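Local atomic coordinates of DHHA1 domain protein (Clostridium perfringens, PDB entry 3KEW), a protein that binds a zinc ion and probably hydrolyses mischarged tRNA, as do the editing domain of alanyl-tRNA synthetase and its free-standing relatives. Residues C107-D110 with A114-C117; L134-I139 with R212-H217. One frame throughout, in Å; residues are numbered along the deposited sequence. Where two conformers were deposited one is given.

Overall arrangement
Contacts 1 and 2 are adjoining pieces of one helix-on-sheet layer, their centres 13 Å apart, and both involve the antiparallel sheet made of strands 116-121, 126-131, 220-227 and 209-217. Contact 1 is the turn from helix 88-112 into the outermost strand 116-121; contact 2 packs the start of helix 136-152 against the other outermost strand, 209-217. Phe108 joins them directly: its CE1 lies 3.7 Å from Leu134 CD1, and its CZ is 4.2 Å from Ile139 CA. Neither contact contains a zinc ligand, but contact 1 lies near the C-terminal end of the helix that carries two of them, His98 and His102; the third is Cys195.

Contact 1: C107-D110 with A114-C117; sequences CFYD and ANTC
Phe108 and Ala114 meet where helix 88-112 turns into strand 116-121, a tight helix-to-strand connection with three residues between the segments. The amide Ala114 N donates to Phe108 O at 3.2 Å; the bond is fairly straight at hydrogen (159°), but the donor sits above the carbonyl plane rather than on a lone pair. Beside this bond the CB atoms of Phe108 and Ala114 pack 4.3 Å apart. From there the Phe108 ring turns away from the turn into the interior, where the side chain touches Ala142 of helix 136-152 and Ile130 and Ile223 of the sheet.

Tyr109 takes a different course. With CG anti to the backbone N (chi1 -173°), its side chain runs alongside that of Asn115, both pointing the same way, and the ring and amide planes are inclined by 56°. Ala114 O lies 3.7 Å from Tyr109 CB and stands at the edge of the ring, near its plane. Arg172 adds a cation-pi contact to the Tyr109 ring and also touches Asn115. The side-by-side pair meets most closely through the amide oxygen: Asn115 OD1 lies 3.6 Å from Tyr109 CE1, in an oblique approach to the ring.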
ATOM      1  N   CYS A 107     -10.490  13.616   0.772  1.00 43.83           N
ATOM      2  CA  CYS A 107     -11.837  14.158   0.529  1.00 48.13           C
ATOM      3  C   CYS A 107     -12.433  14.774   1.794  1.00 47.29           C
ATOM      4  O   CYS A 107     -12.978  15.878   1.751  1.00 44.63           O
ATOM      5  CB  CYS A 107     -12.786  13.089  -0.029  1.00 52.34           C
ATOM      6  SG  CYS A 107     -12.468  12.640  -1.722  1.00 54.04           S
ATOM      7  N   PHE A 108     -12.319  14.069   2.918  1.00 42.04           N
ATOM      8  CA  PHE A 108     -12.756  14.619   4.202  1.00 44.42           C
ATOM      9  C   PHE A 108     -12.109  15.956   4.558  1.00 44.37           C
ATOM     10  O   PHE A 108     -12.789  16.856   5.043  1.00 51.04           O
ATOM     11  CB  PHE A 108     -12.545  13.624   5.323  1.00 42.67           C
ATOM     12  CG  PHE A 108     -13.673  12.654   5.481  1.00 49.56           C
ATOM     13  CD1 PHE A 108     -14.911  13.077   5.965  1.00 48.67           C
ATOM     14  CD2 PHE A 108     -13.503  11.318   5.156  1.00 40.83           C
ATOM     15  CE1 PHE A 108     -15.955  12.174   6.122  1.00 42.66           C
ATOM     16  CE2 PHE A 108     -14.546  10.409   5.310  1.00 47.22           C
ATOM     17  CZ  PHE A 108     -15.774  10.846   5.795  1.00 48.01           C
ATOM     18  N   TYR A 109     -10.808  16.085   4.300  1.00 45.55           N
ATOM     19  CA  TYR A 109     -10.100  17.333   4.560  1.00 45.68           C
ATOM     20  C   TYR A 109     -10.452  18.417   3.552  1.00 46.97           C
ATOM     21  O   TYR A 109     -10.631  19.580   3.928  1.00 52.99           O
ATOM     22  CB  TYR A 109      -8.576  17.124   4.584  1.00 47.83           C
ATOM     23  CG  TYR A 109      -7.826  18.360   5.012  1.00 45.78           C
ATOM     24  CD1 TYR A 109      -7.678  18.670   6.366  1.00 50.14           C
ATOM     25  CD2 TYR A 109      -7.292  19.242   4.069  1.00 47.46           C
ATOM     26  CE1 TYR A 109      -7.011  19.830   6.773  1.00 46.99           C
ATOM     27  CE2 TYR A 109      -6.628  20.397   4.464  1.00 49.59           C
ATOM     28  CZ  TYR A 109      -6.486  20.680   5.819  1.00 50.49           C
ATOM     29  OH  TYR A 109      -5.813  21.812   6.211  1.00 50.75           O
ATOM     30  N   ASP A 110     -10.508  18.047   2.274  1.00 49.22           N
ATOM     31  CA  ASP A 110     -10.807  19.009   1.213  1.00 53.92           C
ATOM     32  C   ASP A 110     -12.215  19.596   1.351  1.00 52.49           C
ATOM     33  O   ASP A 110     -12.397  20.805   1.217  1.00 50.79           O
ATOM     34  CB  ASP A 110     -10.632  18.374  -0.166  1.00 54.99           C
ATOM     35  CG  ASP A 110     -10.963  19.332  -1.290  1.00 63.40           C
ATOM     36  OD1 ASP A 110     -11.977  19.099  -1.980  1.00 68.15           O
ATOM     37  OD2 ASP A 110     -10.219  20.321  -1.471  1.00 64.09           O
ATOM     38  N   ALA A 114     -11.766  18.156   7.836  1.00 46.32           N
ATOM     39  CA  ALA A 114     -11.722  17.117   8.853  1.00 47.80           C
ATOM     40  C   ALA A 114     -10.448  16.277   8.733  1.00 49.79           C
ATOM     41  O   ALA A 114     -10.143  15.741   7.661  1.00 46.72           O
ATOM     42  CB  ALA A 114     -12.952  16.247   8.756  1.00 41.89           C
ATOM     43  N   ASN A 115      -9.718  16.155   9.844  1.00 45.42           N
ATOM     44  CA  ASN A 115      -8.415  15.503   9.851  1.00 41.68           C
ATOM     45  C   ASN A 115      -8.522  14.012  10.149  1.00 35.59           C
ATOM     46  O   ASN A 115      -9.462  13.585  10.787  1.00 41.77           O
ATOM     47  CB  ASN A 115      -7.498  16.191  10.870  1.00 42.05           C
ATOM     48  CG  ASN A 115      -7.086  17.577  10.428  1.00 44.51           C
ATOM     49  OD1 ASN A 115      -6.171  17.736   9.620  1.00 49.20           O
ATOM     50  ND2 ASN A 115      -7.767  18.591  10.948  1.00 42.61           N
ATOM     51  N   THR A 116      -7.553  13.246   9.653  1.00 36.17           N
ATOM     52  CA  THR A 116      -7.403  11.812   9.926  1.00 37.80           C
ATOM     53  C   THR A 116      -6.416  11.650  11.080  1.00 44.70           C
ATOM     54  O   THR A 116      -5.426  12.399  11.178  1.00 41.29           O
ATOM     55  CB  THR A 116      -6.889  11.076   8.659  1.00 38.48           C
ATOM     56  OG1 THR A 116      -7.839  11.267   7.608  1.00 39.55           O
ATOM     57  CG2 THR A 116      -6.664   9.543   8.890  1.00 38.44           C
ATOM     58  N   CYS A 117      -6.702  10.699  11.964  1.00 43.16           N
ATOM     59  CA  CYS A 117      -5.841  10.427  13.102  1.00 47.81           C
ATOM     60  C   CYS A 117      -5.513   8.938  13.246  1.00 47.22           C
ATOM     61  O   CYS A 117      -4.812   8.542  14.167  1.00 49.93           O
ATOM     62  CB  CYS A 117      -6.464  10.981  14.392  1.00 50.10           C
ATOM     63  SG  CYS A 117      -8.090  10.313  14.806  1.00 50.62           S
TER

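Contact 2: L134-I139 with R212-H217; sequences LDEKTI and RRWEKH
A helix N-terminus packed on an edge strand brings Ile139 and Glu136, in the first turn of helix 136-152, against Trp214 of strand 209-217. The indole carries most of the contact and meets two aliphatic groups in different ways. Ile139 places CD1 over one face as a CH-pi contact, 3.4 Å from the centroid of the five-membered ring and only 2° off its normal. Its other branch reaches the benzo part, CG2 lying 3.9 Å from Trp214 CE3. Glu136 instead comes to the ring edge: its chain runs out extended (chi1 -179°), bringing the methylene CG 3.7 Å from Trp214 CH2. The two side chains cross at about a right angle, and the touching is done by the stem: Glu136 CB also lies 3.7 Å from Trp214 CZ2.

Asp135 occupies the N-cap just before these residues. Its OD1 accepts from Thr138 N at 2.9 Å, with 156° at hydrogen, a bond that ties down the first turn from which Glu136 and Ile139 extend.

Leu134, leading into the cap, packs on Thr221 and Ile223 of strand 220-227. Trp214 touches Thr221 as well; the helix start thus rests on strand 209-217 through Trp214, while Leu134 ahead of it reaches strand 220-227.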
ATOM      1  N   LEU A 134     -19.098  13.075  13.093  1.00 59.76           N
ATOM      2  CA  LEU A 134     -19.568  13.314  11.742  1.00 59.66           C
ATOM      3  C   LEU A 134     -20.973  12.761  11.611  1.00 58.24           C
ATOM      4  O   LEU A 134     -21.249  11.631  12.029  1.00 58.52           O
ATOM      5  CB  LEU A 134     -18.657  12.630  10.722  1.00 59.97           C
ATOM      6  CG  LEU A 134     -17.183  13.007  10.615  1.00 55.69           C
ATOM      7  CD1 LEU A 134     -16.491  11.963   9.759  1.00 58.14           C
ATOM      8  CD2 LEU A 134     -17.022  14.386  10.013  1.00 52.80           C
ATOM      9  N   ASP A 135     -21.865  13.554  11.035  1.00 59.03           N
ATOM     10  CA  ASP A 135     -23.211  13.067  10.760  1.00 58.46           C
ATOM     11  C   ASP A 135     -23.226  12.259   9.459  1.00 57.16           C
ATOM     12  O   ASP A 135     -22.260  12.300   8.686  1.00 54.13           O
ATOM     13  CB  ASP A 135     -24.234  14.216  10.744  1.00 61.59           C
ATOM     14  CG  ASP A 135     -23.827  15.369   9.835  1.00 67.33           C
ATOM     15  OD1 ASP A 135     -23.388  15.129   8.691  1.00 70.35           O
ATOM     16  OD2 ASP A 135     -23.969  16.535  10.261  1.00 75.64           O
ATOM     17  N   GLU A 136     -24.319  11.535   9.227  1.00 56.85           N
ATOM     18  CA  GLU A 136     -24.482  10.700   8.036  1.00 60.13           C
ATOM     19  C   GLU A 136     -24.373  11.506   6.740  1.00 58.62           C
ATOM     20  O   GLU A 136     -23.762  11.051   5.770  1.00 57.95           O
ATOM     21  CB  GLU A 136     -25.811   9.946   8.098  1.00 59.72           C
ATOM     22  CG  GLU A 136     -26.069   9.026   6.918  1.00 64.73           C
ATOM     23  CD  GLU A 136     -27.415   8.334   6.978  1.00 68.83           C
ATOM     24  OE1 GLU A 136     -28.040   8.309   8.061  1.00 74.17           O
ATOM     25  OE2 GLU A 136     -27.843   7.802   5.931  1.00 79.10           O
ATOM     26  N   LYS A 137     -24.937  12.711   6.748  1.00 57.20           N
ATOM     27  CA  LYS A 137     -24.894  13.599   5.591  1.00 55.10           C
ATOM     28  C   LYS A 137     -23.466  13.855   5.095  1.00 51.19           C
ATOM     29  O   LYS A 137     -23.192  13.699   3.911  1.00 47.79           O
ATOM     30  CB  LYS A 137     -25.601  14.926   5.906  1.00 58.50           C
ATOM     31  CG  LYS A 137     -25.493  15.973   4.797  1.00 56.86           C
ATOM     32  CD  LYS A 137     -26.223  17.253   5.155  1.00 62.39           C
ATOM     33  CE  LYS A 137     -25.750  18.408   4.281  1.00 69.96           C
ATOM     34  NZ  LYS A 137     -26.733  19.521   4.228  1.00 76.47           N
ATOM     35  N   THR A 138     -22.569  14.235   6.004  1.00 54.00           N
ATOM     36  CA  THR A 138     -21.193  14.609   5.644  1.00 55.41           C
ATOM     37  C   THR A 138     -20.381  13.396   5.199  1.00 48.76           C
ATOM     38  O   THR A 138     -19.584  13.489   4.271  1.00 53.29           O
ATOM     39  CB  THR A 138     -20.454  15.317   6.803  1.00 57.54           C
ATOM     40  OG1 THR A 138     -20.606  14.548   7.997  1.00 65.63           O
ATOM     41  CG2 THR A 138     -21.014  16.721   7.036  1.00 58.92           C
ATOM     42  N   ILE A 139     -20.607  12.268   5.866  1.00 42.54           N
ATOM     43  CA  ILE A 139     -19.968  11.007   5.524  1.00 46.74           C
ATOM     44  C   ILE A 139     -20.347  10.568   4.106  1.00 51.62           C
ATOM     45  O   ILE A 139     -19.461  10.281   3.281  1.00 51.70           O
ATOM     46  CB  ILE A 139     -20.277   9.935   6.589  1.00 46.02           C
ATOM     47  CG1 ILE A 139     -19.527  10.275   7.886  1.00 40.67           C
ATOM     48  CG2 ILE A 139     -19.917   8.520   6.089  1.00 54.48           C
ATOM     49  CD1 ILE A 139     -19.824   9.358   9.041  1.00 51.89           C
ATOM     50  N   ARG A 212     -19.152   1.375   4.558  1.00 45.02           N
ATOM     51  CA  ARG A 212     -20.004   0.306   5.073  0.50 43.75           C
ATOM     52  C   ARG A 212     -20.842   0.747   6.266  1.00 46.07           C
ATOM     53  O   ARG A 212     -22.064   0.572   6.290  1.00 45.30           O
ATOM     54  CB  ARG A 212     -19.122  -0.868   5.516  0.50 46.07           C
ATOM     55  CG  ARG A 212     -18.732  -1.829   4.413  0.50 50.21           C
ATOM     56  CD  ARG A 212     -19.779  -2.912   4.279  0.50 52.17           C
ATOM     57  NE  ARG A 212     -19.378  -3.953   3.343  0.50 56.38           N
ATOM     58  CZ  ARG A 212     -18.742  -5.069   3.684  0.50 50.90           C
ATOM     59  NH1 ARG A 212     -18.417  -5.302   4.948  0.50 44.62           N
ATOM     60  NH2 ARG A 212     -18.430  -5.951   2.748  0.50 45.33           N
ATOM     61  N   ARG A 213     -20.153   1.297   7.264  1.00 44.33           N
ATOM     62  CA  ARG A 213     -20.724   1.685   8.554  1.00 45.85           C
ATOM     63  C   ARG A 213     -19.689   2.536   9.269  1.00 44.58           C
ATOM     64  O   ARG A 213     -18.538   2.582   8.854  1.00 43.42           O
ATOM     65  CB  ARG A 213     -21.036   0.446   9.409  1.00 43.25           C
ATOM     66  CG  ARG A 213     -19.865  -0.506   9.553  1.00 46.41           C
ATOM     67  CD  ARG A 213     -20.297  -1.852  10.105  1.00 49.42           C
ATOM     68  NE  ARG A 213     -20.252  -1.882  11.566  1.00 65.78           N
ATOM     69  CZ  ARG A 213     -21.302  -1.737  12.370  1.00 74.41           C
ATOM     70  NH1 ARG A 213     -22.514  -1.543  11.881  1.00 80.11           N
ATOM     71  NH2 ARG A 213     -21.133  -1.782  13.681  1.00 79.13           N
ATOM     72  N   TRP A 214     -20.101   3.203  10.341  1.00 49.42           N
ATOM     73  CA  TRP A 214     -19.203   4.020  11.146  1.00 50.53           C
ATOM     74  C   TRP A 214     -19.678   4.049  12.591  1.00 56.47           C
ATOM     75  O   TRP A 214     -20.866   3.853  12.863  1.00 53.33           O
ATOM     76  CB  TRP A 214     -19.104   5.442  10.589  1.00 52.78           C
ATOM     77  CG  TRP A 214     -20.423   6.139  10.496  1.00 61.08           C
ATOM     78  CD1 TRP A 214     -21.001   6.930  11.448  1.00 59.81           C
ATOM     79  CD2 TRP A 214     -21.339   6.108   9.388  1.00 64.89           C
ATOM     80  NE1 TRP A 214     -22.215   7.398  11.001  1.00 65.47           N
ATOM     81  CE2 TRP A 214     -22.451   6.905   9.744  1.00 67.00           C
ATOM     82  CE3 TRP A 214     -21.328   5.484   8.130  1.00 60.17           C
ATOM     83  CZ2 TRP A 214     -23.544   7.098   8.885  1.00 61.09           C
ATOM     84  CZ3 TRP A 214     -22.414   5.675   7.280  1.00 58.54           C
ATOM     85  CH2 TRP A 214     -23.504   6.477   7.662  1.00 55.51           C
ATOM     86  N   GLU A 215     -18.748   4.277  13.514  1.00 55.63           N
ATOM     87  CA  GLU A 215     -19.081   4.483  14.925  1.00 58.65           C
ATOM     88  C   GLU A 215     -18.068   5.403  15.598  1.00 59.07           C
ATOM     89  O   GLU A 215     -16.997   5.677  15.039  1.00 57.82           O
ATOM     90  CB  GLU A 215     -19.210   3.154  15.683  1.00 53.60           C
ATOM     91  CG  GLU A 215     -17.975   2.283  15.686  1.00 57.31           C
ATOM     92  CD  GLU A 215     -18.255   0.876  16.198  1.00 64.73           C
ATOM     93  OE1 GLU A 215     -17.410   0.341  16.944  1.00 69.77           O
ATOM     94  OE2 GLU A 215     -19.313   0.298  15.860  1.00 68.54           O
ATOM     95  N   LYS A 216     -18.426   5.895  16.785  1.00 57.34           N
ATOM     96  CA  LYS A 216     -17.535   6.755  17.550  0.50 58.24           C
ATOM     97  C   LYS A 216     -16.416   5.922  18.178  1.00 56.86           C
ATOM     98  O   LYS A 216     -16.652   4.829  18.692  1.00 56.76           O
ATOM     99  CB  LYS A 216     -18.322   7.550  18.605  0.50 59.34           C
ATOM    100  CG  LYS A 216     -17.477   8.500  19.466  0.50 65.79           C
ATOM    101  CD  LYS A 216     -18.143   9.859  19.673  0.50 68.85           C
ATOM    102  CE  LYS A 216     -17.754  10.842  18.572  0.50 66.53           C
ATOM    103  NZ  LYS A 216     -18.182  12.230  18.898  0.50 64.32           N
ATOM    104  N   HIS A 217     -15.192   6.432  18.095  1.00 54.28           N
ATOM    105  CA  HIS A 217     -14.073   5.837  18.816  1.00 53.46           C
ATOM    106  C   HIS A 217     -13.311   6.957  19.505  1.00 54.73           C
ATOM    107  O   HIS A 217     -12.598   7.727  18.847  1.00 54.11           O
ATOM    108  CB  HIS A 217     -13.151   5.026  17.902  1.00 57.07           C
ATOM    109  CG  HIS A 217     -12.147   4.211  18.655  1.00 57.14           C
ATOM    110  ND1 HIS A 217     -10.926   4.713  19.048  1.00 53.51           N
ATOM    111  CD2 HIS A 217     -12.204   2.944  19.127  1.00 57.24           C
ATOM    112  CE1 HIS A 217     -10.264   3.783  19.713  1.00 58.55           C
ATOM    113  NE2 HIS A 217     -11.020   2.700  19.778  1.00 57.68           N
TER